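Local coordinates for ribose-phosphate pyrophosphokinase (Mycobacterium smegmatis, PDB 5MP7), which probably transfers the pyrophosphoryl group of ATP to the 1-hydroxyl of ribose 5-phosphate, a magnesium-dependent reaction that yields PRPP, at residues L192-R204 with S214-C226. Residues are numbered along the deposited sequence; the frame is centred on the assembly and turned at random.
Sequences LGGVPLAFIHKTR and SNRVVGDVKGKTC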
loop_
_atom_site.group_PDB
_atom_site.type_symbol
_atom_site.label_atom_id
_atom_site.label_comp_id
_atom_site.label_asym_id
_atom_site.label_seq_id
_atom_site.Cartn_x
_atom_site.Cartn_y
_atom_site.Cartn_z
ATOM N N LEU A 192 47.758 -31.048 60.921
ATOM C CA LEU A 192 49.085 -31.069 60.294
ATOM C C LEU A 192 50.256 -31.236 61.275
ATOM O O LEU A 192 51.407 -30.966 60.904
ATOM C CB LEU A 192 49.271 -29.782 59.469
ATOM C CG LEU A 192 48.264 -29.655 58.327
ATOM C CD1 LEU A 192 48.353 -28.297 57.666
ATOM C CD2 LEU A 192 48.512 -30.747 57.289
ATOM N N GLY A 193 49.968 -31.635 62.519
ATOM C CA GLY A 193 50.994 -31.872 63.543
ATOM C C GLY A 193 51.281 -30.724 64.505
ATOM O O GLY A 193 52.378 -30.632 65.050
ATOM N N GLY A 194 50.316 -29.836 64.725
ATOM C CA GLY A 194 50.482 -28.721 65.663
ATOM C C GLY A 194 51.416 -27.615 65.190
ATOM O O GLY A 194 52.198 -27.095 65.963
ATOM N N VAL A 195 51.291 -27.228 63.932
ATOM C CA VAL A 195 52.118 -26.187 63.373
ATOM C C VAL A 195 51.557 -24.796 63.746
ATOM O O VAL A 195 50.410 -24.684 64.167
ATOM C CB VAL A 195 52.266 -26.378 61.836
ATOM C CG1 VAL A 195 52.654 -27.824 61.517
ATOM C CG2 VAL A 195 51.003 -25.979 61.064
ATOM N N PRO A 196 52.346 -23.726 63.552
ATOM C CA PRO A 196 51.869 -22.385 63.865
ATOM C C PRO A 196 50.777 -21.851 62.946
ATOM O O PRO A 196 50.515 -22.406 61.868
ATOM C CB PRO A 196 53.128 -21.488 63.766
ATOM C CG PRO A 196 54.216 -22.339 63.281
ATOM C CD PRO A 196 53.787 -23.776 63.303
ATOM N N LEU A 197 50.228 -20.719 63.354
ATOM C CA LEU A 197 49.057 -20.143 62.760
ATOM C C LEU A 197 49.259 -18.674 62.479
ATOM O O LEU A 197 49.905 -17.986 63.228
ATOM C CB LEU A 197 47.904 -20.340 63.732
ATOM C CG LEU A 197 46.473 -20.025 63.301
ATOM C CD1 LEU A 197 46.092 -20.788 62.051
ATOM C CD2 LEU A 197 45.544 -20.421 64.434
ATOM N N ALA A 198 48.703 -18.191 61.388
ATOM C CA ALA A 198 48.711 -16.754 61.041
ATOM C C ALA A 198 47.444 -16.378 60.290
ATOM O O ALA A 198 46.732 -17.246 59.787
ATOM C CB ALA A 198 49.919 -16.420 60.198
ATOM N N PHE A 199 47.144 -15.085 60.218
ATOM C CA PHE A 199 46.005 -14.639 59.437
ATOM C C PHE A 199 46.137 -13.206 58.977
ATOM O O PHE A 199 46.921 -12.468 59.523
ATOM C CB PHE A 199 44.716 -14.820 60.235
ATOM C CG PHE A 199 44.497 -13.755 61.240
ATOM C CD1 PHE A 199 45.162 -13.782 62.439
ATOM C CD2 PHE A 199 43.641 -12.688 60.955
ATOM C CE1 PHE A 199 44.985 -12.763 63.364
ATOM C CE2 PHE A 199 43.447 -11.670 61.868
ATOM C CZ PHE A 199 44.131 -11.703 63.073
ATOM N N ILE A 200 45.346 -12.835 57.983
ATOM C CA ILE A 200 45.353 -11.511 57.447
ATOM C C ILE A 200 44.327 -10.641 58.158
ATOM O O ILE A 200 43.142 -10.905 58.079
ATOM C CB ILE A 200 45.005 -11.507 55.964
ATOM C CG1 ILE A 200 46.237 -11.902 55.149
ATOM C CG2 ILE A 200 44.969 -10.098 55.370
ATOM C CD1 ILE A 200 46.826 -13.281 55.062
ATOM N N HIS A 201 44.805 -9.569 58.782
ATOM C CA HIS A 201 43.973 -8.602 59.453
ATOM C C HIS A 201 43.659 -7.485 58.477
ATOM O O HIS A 201 44.576 -6.867 57.946
ATOM C CB HIS A 201 44.741 -8.081 60.679
ATOM C CG HIS A 201 44.071 -6.954 61.412
ATOM N ND1 HIS A 201 44.752 -6.138 62.285
ATOM C CD2 HIS A 201 42.789 -6.517 61.416
ATOM C CE1 HIS A 201 43.920 -5.241 62.785
ATOM N NE2 HIS A 201 42.723 -5.447 62.271
ATOM N N LYS A 202 42.368 -7.209 58.280
ATOM C CA LYS A 202 41.903 -6.092 57.455
ATOM C C LYS A 202 41.309 -4.982 58.302
ATOM O O LYS A 202 40.358 -5.187 59.061
ATOM C CB LYS A 202 40.878 -6.585 56.442
ATOM C CG LYS A 202 41.584 -7.153 55.234
ATOM C CD LYS A 202 40.737 -8.103 54.403
ATOM C CE LYS A 202 41.574 -8.916 53.453
ATOM N NZ LYS A 202 41.038 -10.276 53.208
ATOM N N THR A 203 41.859 -3.790 58.166
ATOM C CA THR A 203 41.335 -2.625 58.857
ATOM C C THR A 203 40.421 -1.848 57.921
ATOM O O THR A 203 40.772 -1.624 56.773
ATOM C CB THR A 203 42.490 -1.738 59.309
ATOM O OG1 THR A 203 43.324 -2.484 60.224
ATOM C CG2 THR A 203 41.972 -0.454 59.986
ATOM N N ARG A 204 39.248 -1.446 58.408
ATOM C CA ARG A 204 38.272 -0.701 57.596
ATOM C C ARG A 204 38.069 0.709 58.161
ATOM O O ARG A 204 38.609 1.059 59.226
ATOM C CB ARG A 204 36.950 -1.481 57.524
ATOM C CG ARG A 204 37.029 -2.715 56.634
ATOM C CD ARG A 204 35.722 -3.506 56.559
ATOM N NE ARG A 204 35.931 -4.845 56.022
ATOM C CZ ARG A 204 36.565 -5.839 56.652
ATOM N NH1 ARG A 204 37.072 -5.679 57.886
ATOM N NH2 ARG A 204 36.697 -7.012 56.033
ATOM N N SER A 214 43.694 -0.932 54.954
ATOM C CA SER A 214 44.965 -1.656 54.943
ATOM C C SER A 214 44.866 -3.191 55.253
ATOM O O SER A 214 43.888 -3.685 55.793
ATOM C CB SER A 214 45.950 -0.947 55.893
ATOM O OG SER A 214 45.847 -1.400 57.236
ATOM N N ASN A 215 45.913 -3.915 54.904
ATOM C CA ASN A 215 46.006 -5.338 55.151
ATOM C C ASN A 215 47.348 -5.635 55.831
ATOM O O ASN A 215 48.375 -5.114 55.417
ATOM C CB ASN A 215 46.024 -6.104 53.828
ATOM C CG ASN A 215 44.713 -6.075 53.053
ATOM O OD1 ASN A 215 43.736 -6.625 53.490
ATOM N ND2 ASN A 215 44.718 -5.523 51.843
ATOM N N ARG A 216 47.360 -6.490 56.845
ATOM C CA ARG A 216 48.597 -6.858 57.556
ATOM C C ARG A 216 48.584 -8.350 57.866
ATOM O O ARG A 216 47.561 -8.904 58.175
ATOM C CB ARG A 216 48.732 -6.062 58.877
ATOM C CG ARG A 216 48.912 -4.563 58.681
ATOM C CD ARG A 216 48.782 -3.747 59.969
ATOM N NE ARG A 216 47.447 -3.150 60.178
ATOM C CZ ARG A 216 47.092 -2.430 61.257
ATOM N NH1 ARG A 216 47.951 -2.218 62.253
ATOM N NH2 ARG A 216 45.862 -1.919 61.354
ATOM N N VAL A 217 49.734 -8.983 57.856
ATOM C CA VAL A 217 49.823 -10.358 58.311
ATOM C C VAL A 217 50.109 -10.355 59.802
ATOM O O VAL A 217 50.990 -9.652 60.241
ATOM C CB VAL A 217 50.968 -11.080 57.603
ATOM C CG1 VAL A 217 51.071 -12.517 58.084
ATOM C CG2 VAL A 217 50.755 -11.025 56.099
ATOM N N VAL A 218 49.378 -11.147 60.563
ATOM C CA VAL A 218 49.562 -11.237 61.991
ATOM C C VAL A 218 50.090 -12.631 62.219
ATOM O O VAL A 218 49.391 -13.604 61.953
ATOM C CB VAL A 218 48.218 -11.011 62.744
ATOM C CG1 VAL A 218 48.390 -11.201 64.247
ATOM C CG2 VAL A 218 47.672 -9.615 62.440
ATOM N N GLY A 219 51.303 -12.726 62.740
ATOM C CA GLY A 219 52.041 -13.996 62.879
ATOM C C GLY A 219 53.300 -14.021 61.995
ATOM O O GLY A 219 53.460 -13.166 61.124
ATOM N N ASP A 220 54.196 -14.988 62.233
ATOM C CA ASP A 220 55.457 -15.093 61.489
ATOM C C ASP A 220 55.395 -16.124 60.377
ATOM O O ASP A 220 55.201 -17.327 60.626
ATOM C CB ASP A 220 56.638 -15.423 62.411
ATOM C CG ASP A 220 57.999 -15.340 61.672
ATOM O OD1 ASP A 220 58.343 -14.247 61.179
ATOM O OD2 ASP A 220 58.732 -16.348 61.566
ATOM N N VAL A 221 55.577 -15.648 59.151
ATOM C CA VAL A 221 55.581 -16.521 57.986
ATOM C C VAL A 221 56.906 -16.519 57.236
ATOM O O VAL A 221 57.086 -17.301 56.315
ATOM C CB VAL A 221 54.459 -16.158 57.001
ATOM C CG1 VAL A 221 53.125 -16.149 57.708
ATOM C CG2 VAL A 221 54.712 -14.820 56.329
ATOM N N LYS A 222 57.841 -15.697 57.673
ATOM C CA LYS A 222 59.151 -15.552 57.044
ATOM C C LYS A 222 59.886 -16.885 56.881
ATOM O O LYS A 222 60.136 -17.579 57.874
ATOM C CB LYS A 222 59.981 -14.655 57.957
ATOM C CG LYS A 222 61.475 -14.576 57.699
ATOM C CD LYS A 222 62.159 -14.928 59.026
ATOM C CE LYS A 222 63.583 -14.505 59.134
ATOM N NZ LYS A 222 64.453 -15.547 58.566
ATOM N N GLY A 223 60.212 -17.240 55.634
ATOM C CA GLY A 223 60.875 -18.496 55.317
ATOM C C GLY A 223 60.036 -19.757 55.434
ATOM O O GLY A 223 60.566 -20.867 55.372
ATOM N N LYS A 224 58.727 -19.624 55.593
ATOM C CA LYS A 224 57.878 -20.798 55.842
ATOM C C LYS A 224 57.031 -21.123 54.637
ATOM O O LYS A 224 56.771 -20.250 53.803
ATOM C CB LYS A 224 56.956 -20.548 57.035
ATOM C CG LYS A 224 57.659 -20.127 58.321
ATOM C CD LYS A 224 57.745 -21.268 59.277
ATOM C CE LYS A 224 58.265 -20.896 60.625
ATOM N NZ LYS A 224 57.866 -21.925 61.615
ATOM N N THR A 225 56.597 -22.376 54.566
ATOM C CA THR A 225 55.634 -22.828 53.552
ATOM C C THR A 225 54.238 -22.576 54.069
ATOM O O THR A 225 53.790 -23.247 54.988
ATOM C CB THR A 225 55.836 -24.320 53.262
ATOM O OG1 THR A 225 57.170 -24.506 52.773
ATOM C CG2 THR A 225 54.861 -24.823 52.211
ATOM N N CYS A 226 53.545 -21.607 53.482
ATOM C CA CYS A 226 52.204 -21.215 53.924
ATOM C C CYS A 226 51.093 -22.049 53.295
ATOM O O CYS A 226 51.033 -22.142 52.098
ATOM C CB CYS A 226 51.948 -19.774 53.562
ATOM S SG CYS A 226 53.068 -18.700 54.457
#
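Phe199 and His201 face Val218 and Arg216 across an antiparallel pair of strands whose axes approach to 4.7 Å and run at 153°. Two hydrogen-bonded pairs, Phe199–Val218 and His201–Arg216, fix the register; the shortest of their four bonds joins His201 N to Arg216 O at 2.9 Å. Past the strand end, Thr203 N adds a bond to Ser214 O.

On the face bearing these four side chains, Val218 touches two residues of the opposite strand, its partner Phe199 and, diagonally, His201. Its CB lies 3.7 Å from Phe199 CE1, while its CG2 branch, placed beside its backbone N, meets His201 CB at 3.7 Å. With CG between the backbone N and the carbonyl carbon (chi1 79°), the Phe199 side chain lies alongside that of Val218. Arg216 lies beside His201, and the CE1–ND1 side of the imidazole sits over one guanidinium face, offset toward its rim. A bend at chi3 brings Arg216 NH2 to Thr203 OG1 at 2.8 Å; this bond departs from straightness (144° at the hydrogen), and the hydroxyl oxygen sits slightly out of the guanidinium plane. Arg216 thus spans His201, in the strand, and Thr203, just beyond its end.

Further along, Ala198 CB packs at 4.1 Å on CG1 of Val221, the first residue of a type II turn.

Strand 197-202 lies between outermost strand 215-218 and parallel strand 172-176, where Ala198 and Ile200 bond to Ser176. Ile200, Lys202 and Asn215 touch helix 237-248, whereas Phe199 reaches Val182 of helix 182-191. Lys202, the predicted active-site residue, hydrogen-bonds through NZ to Pro177 O, near the predicted magnesium ligand Asp178.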